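Local coordinates for nucleoporin NUP82 (Saccharomyces cerevisiae, PDB 3PBP), which serves as a structural component of the nuclear pore complex and, through this N-terminal beta-propeller domain, interacts with the nucleoporin NUP116, at residues A[10-14]-A[43-47]; A[33-37]-A[92-96]. The protein carries 1 engineered substitution. Residue numbers count along the deposited sequence, not the author numbering.

Interaction 1 (A[10-14]-A[43-47]); sequences LPIFQ and IRWYN
Two hydrogen bonds from one guanidinium nitrogen dominate this contact: Arg-44 NH1 donates to Ile-12 O at 2.9 Å (N-H...O angle 154°) and to Gln-14 O at 3.0 Å (160°). Both acceptors lie at the guanidinium edge, near its plane. Arg-44 reaches them with an extended side chain (chi1 m, chi2 and chi3 t), long enough to span from strand to loop. Ile-12 O belongs to a compact turn of residues 10-13, and Gln-14 O follows where the chain straightens (-53/127). Residues 11-13 have helical phi/psi, Phe-13 N hydrogen-bonds to Leu-10 O at 2.9 Å, and Pro-11, whose ring holds phi at -41°, suits position i+1 of this turn. Segment 43-47 is strand, held by backbone hydrogen bonds to strands 34-39 and 55-58, so side chains meet the loop. The CA atoms come nearest at Ile-12 and Arg-44, 6.8 Å apart. Arg-44 and Tyr-46 point toward the loop; Trp-45, between them, points away. The all-trans side chain of Ile-12 leaves its backbone sideways, but its end swings in to meet the strand nearly at right angles: its CG1 is 3.7 Å from Arg-44 CB, and its CD1 is 3.7 Å from Tyr-46 CB and 4.0 Å from Trp-45 N. Leu-10 CD2 touches Tyr-46 CE2 at 4.0 Å. Phe-13 turns away to pack on Ile-35 and edge-to-face on Phe-447. A loop preceding strand 24-29 is thus laid against one propeller blade. Because Arg-44 reads backbone carbonyls, the polar part depends on the loop's conformation, while Ile-12 and Leu-10 supply apolar contact.

Interaction 2 (A[33-37]-A[92-96]); sequences TRIVF and EVPWG
Residues 34-37 are extended strand (phi/psi near -120/135), whereas 92-96 turns sharply as it leaves strand 87-92. Pro-94 (-67/47) is the centre of an inverse gamma turn closed by Trp-95 N to Val-93 O at 2.7 Å; its ring-restricted phi suits that place. Gly-96 follows at 102/-27, where a beta carbon would collide with the preceding carbonyl. The backbones stay apart: the nearest CA pairs are Arg-34 to Trp-95 at 9.5 Å and Val-36 to Val-93 at 8.1 Å, running in opposite directions along the two segments. Arg-34, Val-36, Val-93 and Trp-95 fill the gap, all pointing toward the other segment. With Trp-95 at chi1 m and chi2 111°, its indole receives the Arg-34 guanidinium flat on one face, centres 3.4 Å apart and planes inclined by 17°. Arg-34 CZ sits 3.4 Å from the five-membered ring centroid, 9° off its normal, a cation-pi stack whose closest atoms are Arg-34 NH2 and Trp-95 CD1 (3.1 Å). Trp-95 NE1 hydrogen-bonds to Gly-77 O. On the side of the indole away from Arg-34, Val-36 CG2 meets Trp-95 CZ2 obliquely at 3.6 Å, and Val-93 CG2 at 4.2 Å; compact branched valines suit this buried space, completed by Leu-80. Packing of strand side chains from one sheet against residues leaving a strand of the next four-stranded antiparallel sheet is in keeping with adjacent blades of a beta-propeller.

From the N terminus the segments come in the order 10-14, 33-37, 43-47, 92-96, so the two contacts cross rather than nest. Interaction 1 closes a loop of 28 residues, bringing the N-terminal segment back onto the third strand of the first sheet; interaction 2 closes one of 54, joining the second strand to the exit of strand 87-92 in the next sheet. Strands 34-39 and 42-47 are antiparallel neighbours, with probable hydrogen bonds from Phe-37 N to Arg-44 O and Ile-35 N to Tyr-46 O. Trp-45 also packs edge-to-face with Trp-95. One blade therefore joins the N-terminal loop to the following blade.

Interaction 1 (A[10-14]-A[43-47])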
ATOM      1  N   LEU A  10      21.737   9.737 -30.672  1.00 84.91           N
ATOM      2  CA  LEU A  10      21.210  11.053 -30.332  1.00 83.69           C
ATOM      3  C   LEU A  10      22.191  11.652 -29.311  1.00 82.90           C
ATOM      4  O   LEU A  10      22.582  10.984 -28.351  1.00 83.53           O
ATOM      5  CB  LEU A  10      19.781  10.904 -29.768  1.00 82.89           C
ATOM      6  CG  LEU A  10      18.860  12.111 -29.514  1.00 81.99           C
ATOM      7  CD1 LEU A  10      18.905  13.095 -30.655  1.00 81.04           C
ATOM      8  CD2 LEU A  10      17.440  11.619 -29.334  1.00 80.67           C
ATOM      9  N   PRO A  11      22.631  12.906 -29.533  1.00 81.58           N
ATOM     10  CA  PRO A  11      23.570  13.663 -28.692  1.00 80.52           C
ATOM     11  C   PRO A  11      23.406  13.540 -27.182  1.00 80.16           C
ATOM     12  O   PRO A  11      24.397  13.424 -26.464  1.00 80.36           O
ATOM     13  CB  PRO A  11      23.370  15.093 -29.164  1.00 79.83           C
ATOM     14  CG  PRO A  11      23.161  14.903 -30.613  1.00 80.41           C
ATOM     15  CD  PRO A  11      22.201  13.728 -30.677  1.00 81.33           C
ATOM     16  N   ILE A  12      22.163  13.569 -26.705  1.00 79.37           N
ATOM     17  CA  ILE A  12      21.886  13.478 -25.267  1.00 77.90           C
ATOM     18  C   ILE A  12      22.354  12.168 -24.634  1.00 77.77           C
ATOM     19  O   ILE A  12      22.684  12.120 -23.447  1.00 77.38           O
ATOM     20  CB  ILE A  12      20.366  13.649 -24.963  1.00 76.24           C
ATOM     21  CG1 ILE A  12      20.157  13.810 -23.453  1.00 74.64           C
ATOM     22  CG2 ILE A  12      19.584  12.453 -25.488  1.00 74.20           C
ATOM     23  CD1 ILE A  12      18.731  14.119 -23.036  1.00 73.62           C
ATOM     24  N   PHE A  13      22.398  11.113 -25.435  1.00 78.01           N
ATOM     25  CA  PHE A  13      22.786   9.803 -24.942  1.00 78.36           C
ATOM     26  C   PHE A  13      24.273   9.523 -24.745  1.00 80.60           C
ATOM     27  O   PHE A  13      24.647   8.863 -23.776  1.00 81.58           O
ATOM     28  CB  PHE A  13      22.200   8.726 -25.848  1.00 74.82           C
ATOM     29  CG  PHE A  13      20.705   8.655 -25.818  1.00 71.99           C
ATOM     30  CD1 PHE A  13      20.021   8.625 -24.610  1.00 69.59           C
ATOM     31  CD2 PHE A  13      19.977   8.563 -26.998  1.00 71.29           C
ATOM     32  CE1 PHE A  13      18.641   8.504 -24.574  1.00 68.02           C
ATOM     33  CE2 PHE A  13      18.591   8.440 -26.966  1.00 69.64           C
ATOM     34  CZ  PHE A  13      17.926   8.409 -25.745  1.00 68.43           C
ATOM     35  N   GLN A  14      25.126  10.010 -25.639  1.00 83.11           N
ATOM     36  CA  GLN A  14      26.548   9.722 -25.511  1.00 85.82           C
ATOM     37  C   GLN A  14      27.150  10.052 -24.152  1.00 86.76           C
ATOM     38  O   GLN A  14      27.021  11.169 -23.641  1.00 86.81           O
ATOM     39  CB  GLN A  14      27.322  10.374 -26.650  1.00 86.93           C
ATOM     40  CG  GLN A  14      27.073   9.625 -27.954  1.00 90.22           C
ATOM     41  CD  GLN A  14      28.068   9.967 -29.045  1.00 92.84           C
ATOM     42  OE1 GLN A  14      29.286   9.904 -28.835  1.00 93.44           O
ATOM     43  NE2 GLN A  14      27.558  10.320 -30.227  1.00 94.15           N
ATOM     44  N   ILE A  43      21.867  16.419 -14.910  1.00 61.65           N
ATOM     45  CA  ILE A  43      20.583  16.129 -15.512  1.00 60.12           C
ATOM     46  C   ILE A  43      20.595  16.643 -16.941  1.00 60.23           C
ATOM     47  O   ILE A  43      20.934  17.796 -17.196  1.00 59.97           O
ATOM     48  CB  ILE A  43      19.428  16.835 -14.776  1.00 59.83           C
ATOM     49  CG1 ILE A  43      19.419  16.437 -13.297  1.00 61.34           C
ATOM     50  CG2 ILE A  43      18.104  16.476 -15.433  1.00 57.99           C
ATOM     51  CD1 ILE A  43      18.403  17.212 -12.434  1.00 60.89           C
ATOM     52  N   ARG A  44      20.250  15.773 -17.877  1.00 60.00           N
ATOM     53  CA  ARG A  44      20.153  16.170 -19.271  1.00 60.15           C
ATOM     54  C   ARG A  44      18.683  16.014 -19.655  1.00 60.37           C
ATOM     55  O   ARG A  44      18.057  15.001 -19.342  1.00 61.28           O
ATOM     56  CB  ARG A  44      20.998  15.273 -20.156  1.00 60.83           C
ATOM     57  CG  ARG A  44      22.457  15.536 -20.063  1.00 62.43           C
ATOM     58  CD  ARG A  44      23.199  14.706 -21.096  1.00 64.88           C
ATOM     59  NE  ARG A  44      24.643  14.884 -20.985  1.00 69.51           N
ATOM     60  CZ  ARG A  44      25.547  14.187 -21.666  1.00 71.33           C
ATOM     61  NH1 ARG A  44      25.164  13.249 -22.522  1.00 72.84           N
ATOM     62  NH2 ARG A  44      26.840  14.418 -21.477  1.00 71.88           N
ATOM     63  N   TRP A  45      18.119  17.022 -20.311  1.00 59.83           N
ATOM     64  CA  TRP A  45      16.726  16.953 -20.719  1.00 58.07           C
ATOM     65  C   TRP A  45      16.609  17.437 -22.148  1.00 57.09           C
ATOM     66  O   TRP A  45      17.226  18.422 -22.525  1.00 57.72           O
ATOM     67  CB  TRP A  45      15.852  17.783 -19.772  1.00 58.33           C
ATOM     68  CG  TRP A  45      16.110  19.271 -19.769  1.00 58.75           C
ATOM     69  CD1 TRP A  45      15.434  20.221 -20.476  1.00 58.04           C
ATOM     70  CD2 TRP A  45      17.067  19.974 -18.972  1.00 59.63           C
ATOM     71  NE1 TRP A  45      15.899  21.471 -20.163  1.00 57.41           N
ATOM     72  CE2 TRP A  45      16.903  21.351 -19.242  1.00 59.07           C
ATOM     73  CE3 TRP A  45      18.044  19.577 -18.050  1.00 59.62           C
ATOM     74  CZ2 TRP A  45      17.686  22.335 -18.627  1.00 59.41           C
ATOM     75  CZ3 TRP A  45      18.826  20.563 -17.434  1.00 59.53           C
ATOM     76  CH2 TRP A  45      18.639  21.921 -17.725  1.00 58.82           C
ATOM     77  N   TYR A  46      15.819  16.741 -22.949  1.00 55.96           N
ATOM     78  CA  TYR A  46      15.675  17.128 -24.337  1.00 55.94           C
ATOM     79  C   TYR A  46      14.271  16.842 -24.817  1.00 56.94           C
ATOM     80  O   TYR A  46      13.768  15.731 -24.647  1.00 58.13           O
ATOM     81  CB  TYR A  46      16.695  16.348 -25.163  1.00 55.21           C
ATOM     82  CG  TYR A  46      16.554  16.404 -26.660  1.00 53.37           C
ATOM     83  CD1 TYR A  46      16.916  17.540 -27.385  1.00 53.99           C
ATOM     84  CD2 TYR A  46      16.124  15.288 -27.362  1.00 53.90           C
ATOM     85  CE1 TYR A  46      16.864  17.553 -28.785  1.00 53.42           C
ATOM     86  CE2 TYR A  46      16.065  15.285 -28.749  1.00 54.90           C
ATOM     87  CZ  TYR A  46      16.436  16.415 -29.457  1.00 54.96           C
ATOM     88  OH  TYR A  46      16.369  16.380 -30.834  1.00 54.86           O
ATOM     89  N   ASN A  47      13.626  17.855 -25.391  1.00 56.36           N
ATOM     90  CA  ASN A  47      12.289  17.670 -25.922  1.00 54.93           C
ATOM     91  C   ASN A  47      12.413  17.363 -27.410  1.00 55.08           C
ATOM     92  O   ASN A  47      12.747  18.224 -28.219  1.00 54.70           O
ATOM     93  CB  ASN A  47      11.422  18.908 -25.717  1.00 52.46           C
ATOM     94  CG  ASN A  47      10.012  18.699 -26.209  1.00 50.45           C
ATOM     95  OD1 ASN A  47       9.796  18.368 -27.369  1.00 50.36           O
ATOM     96  ND2 ASN A  47       9.046  18.878 -25.327  1.00 51.44           N
TER

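Interaction 2 (A[33-37]-A[92-96])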
ATOM      1  N   THR A  33       7.810  11.782 -25.619  1.00 52.01           N
ATOM      2  CA  THR A  33       8.237  12.951 -26.355  1.00 50.24           C
ATOM      3  C   THR A  33       9.397  13.692 -25.696  1.00 49.33           C
ATOM      4  O   THR A  33      10.228  14.253 -26.384  1.00 49.61           O
ATOM      5  CB  THR A  33       6.991  13.873 -26.582  1.00 51.41           C
ATOM      6  OG1 THR A  33       6.867  14.160 -27.978  1.00 53.73           O
ATOM      7  CG2 THR A  33       7.067  15.177 -25.779  1.00 51.59           C
ATOM      8  N   ARG A  34       9.472  13.683 -24.369  1.00 49.41           N
ATOM      9  CA  ARG A  34      10.561  14.381 -23.667  1.00 50.03           C
ATOM     10  C   ARG A  34      11.441  13.363 -22.962  1.00 50.81           C
ATOM     11  O   ARG A  34      10.933  12.475 -22.290  1.00 52.77           O
ATOM     12  CB  ARG A  34      10.031  15.325 -22.587  1.00 49.74           C
ATOM     13  CG  ARG A  34       8.935  16.297 -22.973  1.00 47.94           C
ATOM     14  CD  ARG A  34       8.112  16.525 -21.723  1.00 50.13           C
ATOM     15  NE  ARG A  34       8.195  17.875 -21.184  1.00 48.52           N
ATOM     16  CZ  ARG A  34       7.894  18.181 -19.928  1.00 48.21           C
ATOM     17  NH1 ARG A  34       7.513  17.236 -19.082  1.00 45.45           N
ATOM     18  NH2 ARG A  34       7.931  19.443 -19.527  1.00 49.78           N
ATOM     19  N   ILE A  35      12.756  13.518 -23.079  1.00 50.83           N
ATOM     20  CA  ILE A  35      13.702  12.596 -22.456  1.00 50.03           C
ATOM     21  C   ILE A  35      14.522  13.240 -21.340  1.00 49.95           C
ATOM     22  O   ILE A  35      14.979  14.374 -21.485  1.00 50.17           O
ATOM     23  CB  ILE A  35      14.689  12.049 -23.510  1.00 48.40           C
ATOM     24  CG1 ILE A  35      13.929  11.232 -24.552  1.00 48.37           C
ATOM     25  CG2 ILE A  35      15.766  11.202 -22.839  1.00 48.34           C
ATOM     26  CD1 ILE A  35      14.776  10.902 -25.760  1.00 48.25           C
ATOM     27  N   VAL A  36      14.686  12.521 -20.232  1.00 48.93           N
ATOM     28  CA  VAL A  36      15.508  12.989 -19.120  1.00 50.99           C
ATOM     29  C   VAL A  36      16.576  11.918 -18.927  1.00 52.32           C
ATOM     30  O   VAL A  36      16.272  10.724 -18.856  1.00 51.66           O
ATOM     31  CB  VAL A  36      14.704  13.192 -17.796  1.00 50.52           C
ATOM     32  CG1 VAL A  36      15.643  13.593 -16.658  1.00 47.77           C
ATOM     33  CG2 VAL A  36      13.688  14.302 -17.974  1.00 52.09           C
ATOM     34  N   PHE A  37      17.824  12.358 -18.834  1.00 54.79           N
ATOM     35  CA  PHE A  37      18.969  11.464 -18.717  1.00 58.08           C
ATOM     36  C   PHE A  37      19.890  11.896 -17.583  1.00 58.63           C
ATOM     37  O   PHE A  37      20.367  13.029 -17.577  1.00 59.57           O
ATOM     38  CB  PHE A  37      19.716  11.509 -20.053  1.00 60.16           C
ATOM     39  CG  PHE A  37      20.829  10.514 -20.179  1.00 64.33           C
ATOM     40  CD1 PHE A  37      20.564   9.155 -20.276  1.00 65.66           C
ATOM     41  CD2 PHE A  37      22.148  10.943 -20.265  1.00 65.68           C
ATOM     42  CE1 PHE A  37      21.598   8.241 -20.463  1.00 65.95           C
ATOM     43  CE2 PHE A  37      23.183  10.038 -20.452  1.00 66.45           C
ATOM     44  CZ  PHE A  37      22.905   8.683 -20.552  1.00 66.30           C
ATOM     45  N   GLU A  92      13.610  19.795  -9.745  1.00 57.71           N
ATOM     46  CA  GLU A  92      12.756  20.199 -10.842  1.00 56.67           C
ATOM     47  C   GLU A  92      13.537  20.181 -12.147  1.00 55.78           C
ATOM     48  O   GLU A  92      14.555  20.855 -12.261  1.00 55.86           O
ATOM     49  CB  GLU A  92      12.234  21.608 -10.562  1.00 57.78           C
ATOM     50  CG  GLU A  92      11.205  22.123 -11.541  1.00 62.41           C
ATOM     51  CD  GLU A  92      10.622  23.460 -11.114  1.00 65.08           C
ATOM     52  OE1 GLU A  92      11.337  24.483 -11.186  1.00 66.30           O
ATOM     53  OE2 GLU A  92       9.443  23.490 -10.696  1.00 67.05           O
ATOM     54  N   VAL A  93      13.088  19.393 -13.122  1.00 55.47           N
ATOM     55  CA  VAL A  93      13.762  19.359 -14.425  1.00 54.28           C
ATOM     56  C   VAL A  93      13.507  20.744 -15.030  1.00 55.70           C
ATOM     57  O   VAL A  93      12.358  21.153 -15.201  1.00 56.39           O
ATOM     58  CB  VAL A  93      13.172  18.280 -15.338  1.00 51.31           C
ATOM     59  CG1 VAL A  93      13.800  18.367 -16.699  1.00 50.61           C
ATOM     60  CG2 VAL A  93      13.417  16.919 -14.742  1.00 51.36           C
ATOM     61  N   PRO A  94      14.577  21.485 -15.361  1.00 55.46           N
ATOM     62  CA  PRO A  94      14.489  22.834 -15.931  1.00 55.41           C
ATOM     63  C   PRO A  94      13.895  22.973 -17.328  1.00 54.75           C
ATOM     64  O   PRO A  94      14.460  23.665 -18.171  1.00 56.21           O
ATOM     65  CB  PRO A  94      15.935  23.326 -15.882  1.00 55.13           C
ATOM     66  CG  PRO A  94      16.601  22.409 -14.885  1.00 55.46           C
ATOM     67  CD  PRO A  94      15.979  21.095 -15.205  1.00 54.65           C
ATOM     68  N   TRP A  95      12.763  22.332 -17.580  1.00 53.30           N
ATOM     69  CA  TRP A  95      12.143  22.439 -18.895  1.00 53.81           C
ATOM     70  C   TRP A  95      11.870  23.912 -19.149  1.00 56.69           C
ATOM     71  O   TRP A  95      11.289  24.591 -18.299  1.00 56.13           O
ATOM     72  CB  TRP A  95      10.804  21.694 -18.949  1.00 48.70           C
ATOM     73  CG  TRP A  95      10.887  20.225 -18.740  1.00 45.34           C
ATOM     74  CD1 TRP A  95      10.421  19.520 -17.662  1.00 43.04           C
ATOM     75  CD2 TRP A  95      11.442  19.264 -19.642  1.00 42.80           C
ATOM     76  NE1 TRP A  95      10.650  18.177 -17.841  1.00 42.29           N
ATOM     77  CE2 TRP A  95      11.279  17.991 -19.045  1.00 42.71           C
ATOM     78  CE3 TRP A  95      12.066  19.353 -20.887  1.00 39.60           C
ATOM     79  CZ2 TRP A  95      11.709  16.819 -19.662  1.00 41.85           C
ATOM     80  CZ3 TRP A  95      12.492  18.194 -21.499  1.00 41.05           C
ATOM     81  CH2 TRP A  95      12.315  16.939 -20.884  1.00 42.88           C
ATOM     82  N   GLY A  96      12.282  24.413 -20.308  1.00 60.11           N
ATOM     83  CA  GLY A  96      12.014  25.809 -20.603  1.00 64.14           C
ATOM     84  C   GLY A  96      13.208  26.713 -20.408  1.00 67.56           C
ATOM     85  O   GLY A  96      13.296  27.767 -21.037  1.00 67.61           O
TER